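Local atomic coordinates of RNA-directed RNA polymerase (Infectious pancreatic necrosis virus, PDB entry 3ZED), a protein that probably copies the viral genome as an RNA-dependent RNA polymerase, occurring both free and covalently attached to the genomic RNA. Residues Ala278-Val287 with Arg736-Ala744; Ala724-Leu735 with Thr761-Met772. All coordinates share one frame; numbering follows the deposited sequence.

Contact 1: residues Ala278-Val287 with Arg736-Ala744; sequences ATSADPEAGV and RVSTLRDQA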
# COMPACT_ATOMS: atom_id res chain seq x y z
N ALA B 278 6.27 -30.32 5.04
CA ALA B 278 6.86 -29.90 6.33
C ALA B 278 6.72 -31.00 7.41
O ALA B 278 7.53 -31.03 8.35
CB ALA B 278 6.21 -28.61 6.80
N THR B 279 5.74 -31.89 7.29
CA THR B 279 5.53 -32.97 8.26
C THR B 279 5.84 -34.36 7.63
O THR B 279 5.36 -35.38 8.11
CB THR B 279 4.12 -32.88 8.88
OG1 THR B 279 3.15 -32.93 7.83
CG2 THR B 279 3.92 -31.63 9.72
N SER B 280 6.68 -34.37 6.57
CA SER B 280 7.11 -35.57 5.86
C SER B 280 8.41 -36.13 6.47
O SER B 280 8.96 -35.52 7.39
CB SER B 280 7.29 -35.28 4.37
OG SER B 280 8.38 -34.41 4.09
N ALA B 281 8.89 -37.28 5.96
CA ALA B 281 10.11 -37.94 6.45
C ALA B 281 11.36 -37.10 6.18
O ALA B 281 12.34 -37.21 6.92
CB ALA B 281 10.25 -39.31 5.81
N ASP B 282 11.32 -36.25 5.13
CA ASP B 282 12.39 -35.34 4.76
C ASP B 282 11.78 -33.93 4.49
O ASP B 282 11.53 -33.59 3.33
CB ASP B 282 13.18 -35.89 3.54
CG ASP B 282 14.49 -35.17 3.20
OD1 ASP B 282 14.70 -34.03 3.70
OD2 ASP B 282 15.28 -35.74 2.42
N PRO B 283 11.49 -33.12 5.56
CA PRO B 283 10.91 -31.79 5.32
C PRO B 283 11.78 -30.87 4.46
O PRO B 283 11.22 -30.07 3.70
CB PRO B 283 10.72 -31.21 6.73
CG PRO B 283 10.75 -32.39 7.64
CD PRO B 283 11.70 -33.36 7.00
N GLU B 284 13.12 -30.98 4.54
CA GLU B 284 14.00 -30.13 3.74
C GLU B 284 13.81 -30.38 2.22
O GLU B 284 13.54 -29.43 1.49
CB GLU B 284 15.46 -30.27 4.13
CG GLU B 284 16.30 -29.11 3.63
CD GLU B 284 17.46 -28.74 4.53
OE1 GLU B 284 17.25 -28.02 5.53
OE2 GLU B 284 18.59 -29.19 4.23
N ALA B 285 13.91 -31.64 1.77
CA ALA B 285 13.74 -31.99 0.35
C ALA B 285 12.31 -31.72 -0.11
O ALA B 285 12.11 -31.23 -1.22
CB ALA B 285 14.11 -33.44 0.11
N GLY B 286 11.34 -32.03 0.75
CA GLY B 286 9.92 -31.87 0.49
C GLY B 286 9.50 -30.43 0.33
O GLY B 286 8.84 -30.09 -0.66
N VAL B 287 9.86 -29.56 1.30
CA VAL B 287 9.52 -28.13 1.29
C VAL B 287 10.21 -27.45 0.10
O VAL B 287 9.55 -26.70 -0.63
CB VAL B 287 9.83 -27.44 2.65
CG1 VAL B 287 9.86 -25.92 2.55
CG2 VAL B 287 8.84 -27.89 3.73
N ARG B 736 16.33 -24.14 10.93
CA ARG B 736 16.34 -24.56 9.52
C ARG B 736 15.11 -25.42 9.17
O ARG B 736 14.45 -25.97 10.06
CB ARG B 736 17.66 -25.29 9.14
CG ARG B 736 17.90 -26.59 9.89
CD ARG B 736 19.28 -27.15 9.65
NE ARG B 736 19.46 -27.70 8.30
CZ ARG B 736 20.63 -28.08 7.79
NH1 ARG B 736 21.74 -27.97 8.51
NH2 ARG B 736 20.70 -28.56 6.56
N VAL B 737 14.81 -25.53 7.85
CA VAL B 737 13.65 -26.19 7.25
C VAL B 737 13.60 -27.72 7.55
O VAL B 737 12.50 -28.26 7.65
CB VAL B 737 13.57 -25.83 5.73
CG1 VAL B 737 12.88 -26.89 4.90
CG2 VAL B 737 12.89 -24.48 5.54
N SER B 738 14.76 -28.39 7.76
CA SER B 738 14.80 -29.83 8.07
C SER B 738 14.13 -30.16 9.44
O SER B 738 13.67 -31.28 9.62
CB SER B 738 16.23 -30.35 8.06
OG SER B 738 17.02 -29.67 9.02
N THR B 739 14.03 -29.17 10.35
CA THR B 739 13.44 -29.28 11.70
C THR B 739 11.94 -28.95 11.74
O THR B 739 11.37 -28.89 12.84
CB THR B 739 14.16 -28.31 12.68
OG1 THR B 739 13.80 -26.94 12.40
CG2 THR B 739 15.68 -28.47 12.68
N LEU B 740 11.29 -28.71 10.59
CA LEU B 740 9.90 -28.25 10.55
C LEU B 740 8.90 -29.23 11.15
O LEU B 740 7.93 -28.77 11.77
CB LEU B 740 9.45 -27.85 9.13
CG LEU B 740 9.86 -26.46 8.65
CD1 LEU B 740 9.56 -26.29 7.18
CD2 LEU B 740 9.21 -25.34 9.49
N ARG B 741 9.12 -30.55 11.00
CA ARG B 741 8.24 -31.57 11.54
C ARG B 741 8.28 -31.56 13.08
O ARG B 741 7.23 -31.66 13.72
CB ARG B 741 8.63 -32.95 10.99
CG ARG B 741 7.63 -34.05 11.25
CD ARG B 741 8.30 -35.24 11.88
NE ARG B 741 8.89 -36.14 10.88
CZ ARG B 741 10.19 -36.39 10.75
NH1 ARG B 741 11.06 -35.79 11.55
NH2 ARG B 741 10.62 -37.25 9.85
N ASP B 742 9.49 -31.37 13.66
CA ASP B 742 9.69 -31.28 15.11
C ASP B 742 8.99 -30.03 15.65
O ASP B 742 8.32 -30.12 16.68
CB ASP B 742 11.19 -31.27 15.45
CG ASP B 742 11.82 -32.64 15.55
OD1 ASP B 742 11.35 -33.46 16.38
OD2 ASP B 742 12.81 -32.89 14.84
N GLN B 743 9.10 -28.91 14.91
CA GLN B 743 8.44 -27.63 15.21
C GLN B 743 6.93 -27.76 15.18
O GLN B 743 6.26 -27.17 16.03
CB GLN B 743 8.87 -26.53 14.23
CG GLN B 743 10.36 -26.17 14.29
CD GLN B 743 10.66 -25.05 13.33
OE1 GLN B 743 10.09 -23.97 13.41
NE2 GLN B 743 11.55 -25.30 12.38
N ALA B 744 6.40 -28.53 14.20
CA ALA B 744 4.96 -28.79 14.04
C ALA B 744 4.46 -29.55 15.26
O ALA B 744 3.43 -29.18 15.82
CB ALA B 744 4.68 -29.57 12.76

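Contact 2: residues Ala724-Leu735 with Thr761-Met772; sequences AVWRLLDQRTKL and TEELAQQQQLLM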
# COMPACT_ATOMS: atom_id res chain seq x y z
N ALA B 724 4.93 -18.94 25.74
CA ALA B 724 5.62 -20.08 25.13
C ALA B 724 5.22 -20.24 23.66
O ALA B 724 6.07 -20.57 22.84
CB ALA B 724 5.34 -21.35 25.90
N VAL B 725 3.94 -19.93 23.32
CA VAL B 725 3.41 -19.98 21.95
C VAL B 725 4.21 -18.97 21.08
O VAL B 725 4.64 -19.30 19.97
CB VAL B 725 1.87 -19.70 21.90
CG1 VAL B 725 1.36 -19.58 20.47
CG2 VAL B 725 1.08 -20.76 22.67
N TRP B 726 4.42 -17.76 21.62
CA TRP B 726 5.14 -16.67 20.96
C TRP B 726 6.62 -17.02 20.86
O TRP B 726 7.23 -16.76 19.83
CB TRP B 726 4.93 -15.35 21.71
CG TRP B 726 3.51 -14.82 21.73
CD1 TRP B 726 2.38 -15.45 21.29
CD2 TRP B 726 3.07 -13.56 22.25
NE1 TRP B 726 1.28 -14.65 21.47
CE2 TRP B 726 1.67 -13.49 22.08
CE3 TRP B 726 3.74 -12.46 22.83
CZ2 TRP B 726 0.92 -12.36 22.46
CZ3 TRP B 726 3.00 -11.36 23.24
CH2 TRP B 726 1.61 -11.31 23.03
N ARG B 727 7.19 -17.67 21.90
CA ARG B 727 8.58 -18.13 21.93
C ARG B 727 8.82 -19.15 20.82
O ARG B 727 9.85 -19.08 20.16
CB ARG B 727 8.94 -18.70 23.29
CG ARG B 727 9.63 -17.69 24.17
CD ARG B 727 10.29 -18.33 25.36
NE ARG B 727 9.34 -18.36 26.47
CZ ARG B 727 9.04 -19.43 27.21
NH1 ARG B 727 9.63 -20.60 26.98
NH2 ARG B 727 8.15 -19.33 28.19
N LEU B 728 7.85 -20.05 20.58
CA LEU B 728 7.92 -21.05 19.51
C LEU B 728 7.96 -20.37 18.14
O LEU B 728 8.71 -20.80 17.27
CB LEU B 728 6.72 -22.02 19.57
CG LEU B 728 6.74 -23.11 20.66
CD1 LEU B 728 5.50 -23.96 20.58
CD2 LEU B 728 7.96 -24.02 20.51
N LEU B 729 7.18 -19.28 17.97
CA LEU B 729 7.10 -18.50 16.73
C LEU B 729 8.40 -17.74 16.49
O LEU B 729 8.85 -17.65 15.35
CB LEU B 729 5.90 -17.54 16.76
CG LEU B 729 5.37 -17.16 15.39
CD1 LEU B 729 4.53 -18.31 14.79
CD2 LEU B 729 4.58 -15.84 15.45
N ASP B 730 9.02 -17.22 17.55
CA ASP B 730 10.32 -16.56 17.46
C ASP B 730 11.42 -17.59 17.11
O ASP B 730 12.28 -17.30 16.28
CB ASP B 730 10.65 -15.83 18.76
CG ASP B 730 11.86 -14.92 18.66
OD1 ASP B 730 11.97 -14.19 17.64
OD2 ASP B 730 12.68 -14.91 19.61
N GLN B 731 11.38 -18.80 17.72
CA GLN B 731 12.35 -19.88 17.47
C GLN B 731 12.27 -20.33 16.00
O GLN B 731 13.32 -20.58 15.37
CB GLN B 731 12.09 -21.06 18.43
CG GLN B 731 12.45 -20.78 19.88
CD GLN B 731 11.98 -21.85 20.86
OE1 GLN B 731 11.56 -22.94 20.48
NE2 GLN B 731 12.05 -21.56 22.15
N ARG B 732 11.02 -20.36 15.45
CA ARG B 732 10.67 -20.71 14.08
C ARG B 732 11.44 -19.83 13.04
O ARG B 732 11.76 -20.31 11.95
CB ARG B 732 9.14 -20.56 13.90
CG ARG B 732 8.59 -21.01 12.56
CD ARG B 732 7.06 -21.02 12.54
NE ARG B 732 6.48 -22.18 13.21
CZ ARG B 732 6.35 -23.39 12.65
NH1 ARG B 732 6.84 -23.62 11.44
NH2 ARG B 732 5.76 -24.37 13.32
N THR B 733 11.79 -18.58 13.41
CA THR B 733 12.52 -17.65 12.54
C THR B 733 14.02 -17.96 12.50
O THR B 733 14.70 -17.47 11.61
CB THR B 733 12.29 -16.17 12.94
OG1 THR B 733 12.99 -15.87 14.15
CG2 THR B 733 10.82 -15.80 13.06
N LYS B 734 14.51 -18.78 13.44
CA LYS B 734 15.92 -19.12 13.60
C LYS B 734 16.27 -20.56 13.18
O LYS B 734 17.41 -20.80 12.81
CB LYS B 734 16.35 -18.91 15.07
CG LYS B 734 16.29 -17.45 15.53
CD LYS B 734 15.94 -17.36 17.00
CE LYS B 734 15.96 -15.95 17.51
NZ LYS B 734 15.58 -15.89 18.94
N LEU B 735 15.32 -21.50 13.25
CA LEU B 735 15.60 -22.91 12.93
C LEU B 735 15.47 -23.24 11.43
O LEU B 735 14.57 -22.72 10.77
CB LEU B 735 14.66 -23.81 13.73
CG LEU B 735 14.95 -23.93 15.23
CD1 LEU B 735 13.67 -24.23 16.00
CD2 LEU B 735 16.00 -25.01 15.50
N THR B 761 2.98 -26.69 25.85
CA THR B 761 3.68 -25.78 24.93
C THR B 761 4.94 -25.20 25.64
O THR B 761 6.00 -25.09 25.02
CB THR B 761 2.70 -24.71 24.42
OG1 THR B 761 1.64 -25.40 23.75
CG2 THR B 761 3.37 -23.69 23.49
N GLU B 762 4.80 -24.90 26.95
CA GLU B 762 5.85 -24.40 27.85
C GLU B 762 7.02 -25.39 27.91
O GLU B 762 8.17 -24.97 27.75
CB GLU B 762 5.25 -24.18 29.25
CG GLU B 762 6.11 -23.37 30.20
CD GLU B 762 6.15 -21.90 29.85
OE1 GLU B 762 5.20 -21.17 30.21
OE2 GLU B 762 7.11 -21.49 29.16
N GLU B 763 6.73 -26.69 28.09
CA GLU B 763 7.73 -27.74 28.16
C GLU B 763 8.37 -27.99 26.78
O GLU B 763 9.58 -28.21 26.70
CB GLU B 763 7.11 -29.03 28.73
CG GLU B 763 6.78 -28.95 30.22
CD GLU B 763 5.97 -30.11 30.79
OE1 GLU B 763 5.77 -31.11 30.06
OE2 GLU B 763 5.53 -30.01 31.96
N LEU B 764 7.56 -27.91 25.70
CA LEU B 764 8.02 -28.14 24.34
C LEU B 764 8.93 -27.00 23.86
O LEU B 764 9.92 -27.27 23.18
CB LEU B 764 6.85 -28.37 23.37
CG LEU B 764 6.17 -29.75 23.47
CD1 LEU B 764 4.76 -29.70 22.91
CD2 LEU B 764 6.96 -30.83 22.75
N ALA B 765 8.63 -25.74 24.25
CA ALA B 765 9.45 -24.56 23.94
C ALA B 765 10.82 -24.68 24.62
O ALA B 765 11.85 -24.52 23.95
CB ALA B 765 8.74 -23.29 24.39
N GLN B 766 10.84 -25.04 25.94
CA GLN B 766 12.05 -25.24 26.75
C GLN B 766 12.91 -26.34 26.13
O GLN B 766 14.14 -26.18 26.02
CB GLN B 766 11.68 -25.58 28.20
N GLN B 767 12.27 -27.43 25.66
CA GLN B 767 12.90 -28.55 24.98
C GLN B 767 13.54 -28.08 23.66
O GLN B 767 14.71 -28.38 23.40
CB GLN B 767 11.84 -29.63 24.72
CG GLN B 767 12.36 -31.00 24.31
CD GLN B 767 11.20 -31.92 24.03
OE1 GLN B 767 10.99 -32.36 22.89
NE2 GLN B 767 10.39 -32.20 25.05
N GLN B 768 12.79 -27.29 22.86
CA GLN B 768 13.25 -26.75 21.59
C GLN B 768 14.39 -25.73 21.78
O GLN B 768 15.30 -25.69 20.95
CB GLN B 768 12.08 -26.13 20.81
CG GLN B 768 12.33 -26.05 19.31
CD GLN B 768 11.07 -25.80 18.53
OE1 GLN B 768 10.40 -26.73 18.08
NE2 GLN B 768 10.73 -24.53 18.34
N GLN B 769 14.36 -24.94 22.87
CA GLN B 769 15.41 -23.97 23.19
C GLN B 769 16.75 -24.68 23.42
O GLN B 769 17.79 -24.16 23.00
CB GLN B 769 15.01 -23.15 24.43
CG GLN B 769 15.78 -21.84 24.60
CD GLN B 769 15.34 -20.78 23.61
OE1 GLN B 769 14.26 -20.18 23.73
NE2 GLN B 769 16.18 -20.53 22.62
N LEU B 770 16.71 -25.88 24.05
CA LEU B 770 17.89 -26.70 24.33
C LEU B 770 18.53 -27.24 23.05
O LEU B 770 19.75 -27.15 22.93
CB LEU B 770 17.58 -27.88 25.26
CG LEU B 770 17.19 -27.58 26.71
CD1 LEU B 770 16.69 -28.82 27.39
CD2 LEU B 770 18.35 -26.99 27.49
N LEU B 771 17.73 -27.79 22.11
CA LEU B 771 18.27 -28.35 20.85
C LEU B 771 18.83 -27.24 19.93
O LEU B 771 19.59 -27.55 19.01
CB LEU B 771 17.27 -29.25 20.09
CG LEU B 771 15.87 -28.73 19.78
CD1 LEU B 771 15.80 -28.10 18.39
CD2 LEU B 771 14.85 -29.86 19.90
N MET B 772 18.52 -25.96 20.23
CA MET B 772 19.01 -24.80 19.47
C MET B 772 20.48 -24.47 19.79
O MET B 772 21.05 -23.60 19.13
CB MET B 772 18.10 -23.59 19.70
CG MET B 772 16.79 -23.68 18.93
SD MET B 772 15.70 -22.27 19.13
CE MET B 772 16.41 -21.16 18.00
O HOH W 1 9.13 -23.57 15.91

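Contact 1: residues Ala278-Val287 with Arg736-Ala744
The turn between helices 260-278 and 283-293 receives the start of helix 740-752, the nearest CA atoms being those of Glu284 and Ser738, 4.4 Å apart, and of Thr279 and Arg741, 4.5 Å apart. Helix 283-287 and helix 740-744 run almost at right angles (101°), and their axes approach no closer than 11.3 Å; the touching residues lie mainly in the first turns of these helices and in the turns before them. Asp282 N-caps the first of these helices, accepting from Ala285 N through OD1. Pro283 presses its ring against backbone, CB 3.6 Å from Val737 O, while CG faces Ser738 O and Arg741 CB. One turn on, Val287 sets CB and CG1 against Val737 CG1, with CB at 3.8 Å, and its CG2 branch reaches Leu740 CD1; Ala278 CB lies beside the same leucine. Glu284, with CG anti to its backbone N (chi1 -162°), lays its chain over Ser738, bends at chi2 and brings OE2 to 3.2 Å from Arg736 NH2, a salt-bridge hydrogen bond on the syn lone pair and in the guanidinium plane; the two flat groups are nearly coplanar. Arg736 NH1 is held by Asn776 O, so the guanidinium has a partner on each of two nitrogens. At the far end Arg741 CG lies 3.8 Å from Thr279 CA. The contact thus joins the palm and C-terminal regions of VP1 through a small apolar centre and one charged pair. Glu284 OE1 also lies close to Glu784 OE2, a like-charge approach that the bond to Arg736 should partly offset.

Contact 2: residues Ala724-Leu735 with Thr761-Met772
Two helices of the C-terminal region, 724-732 and 757-771, separated in the chain by helix 740-752, pack side by side with one knob-into-hole, Ala765 seated among Ala724, Arg727, Leu728 and Gln731. Segments 724-732 and 761-771 run in the same general direction at 30°, their axes 8.9 Å apart at closest approach. Beside the knob Leu728 spreads its methyls, CD1 to Thr761 CG2 at 3.6 Å and CD2 to the backbone and CB of Ala765. At one end Arg727 NH2 grips Glu762 OE2 at 2.6 Å, on the syn lone pair and close to the guanidinium plane, with the two flat groups 18° apart; Lys722 O also takes a bond from NH2. Ala724 CA lies over one face of this guanidinium. At the other end Met772 SD lies 3.7 Å from Gln731 CG, and Met772 CE reaches Lys734 CB, while Leu735 CD2 packs on Met772 CG. Buried Gln731, extended beyond CG, has both ends of its amide engaged: NE2 makes weak bonds to Gln769 OE1 and Ala765 O, and OE1 accepts from Gln768 NE2 at 2.8 Å, in the carbonyl plane. That same Gln768 NE2 also donates to a water, 3.1 Å away, which in turn donates to Leu728 O.

How the contacts relate
From the N terminus, the chain first passes through 278-287, in the palm region of the polymerase, and returns to it only 449 residues later at 736-744, so contact 1 closes a very long loop. Contact 2 closes a short one, 26 residues, between 724-735 and 761-772. The order of segments alternates, so the two loops cross. Segment 724-735 leads straight into 736-744, and helix 740-752 then precedes helix 757-771. The centres are 16 Å apart, and the contacts meet where Gln743 packs on Arg732, Leu735 and Gln768, and Leu740 on Arg732. Contact 2 joins helices within the C-terminal region, while contact 1 ties that region to the palm region.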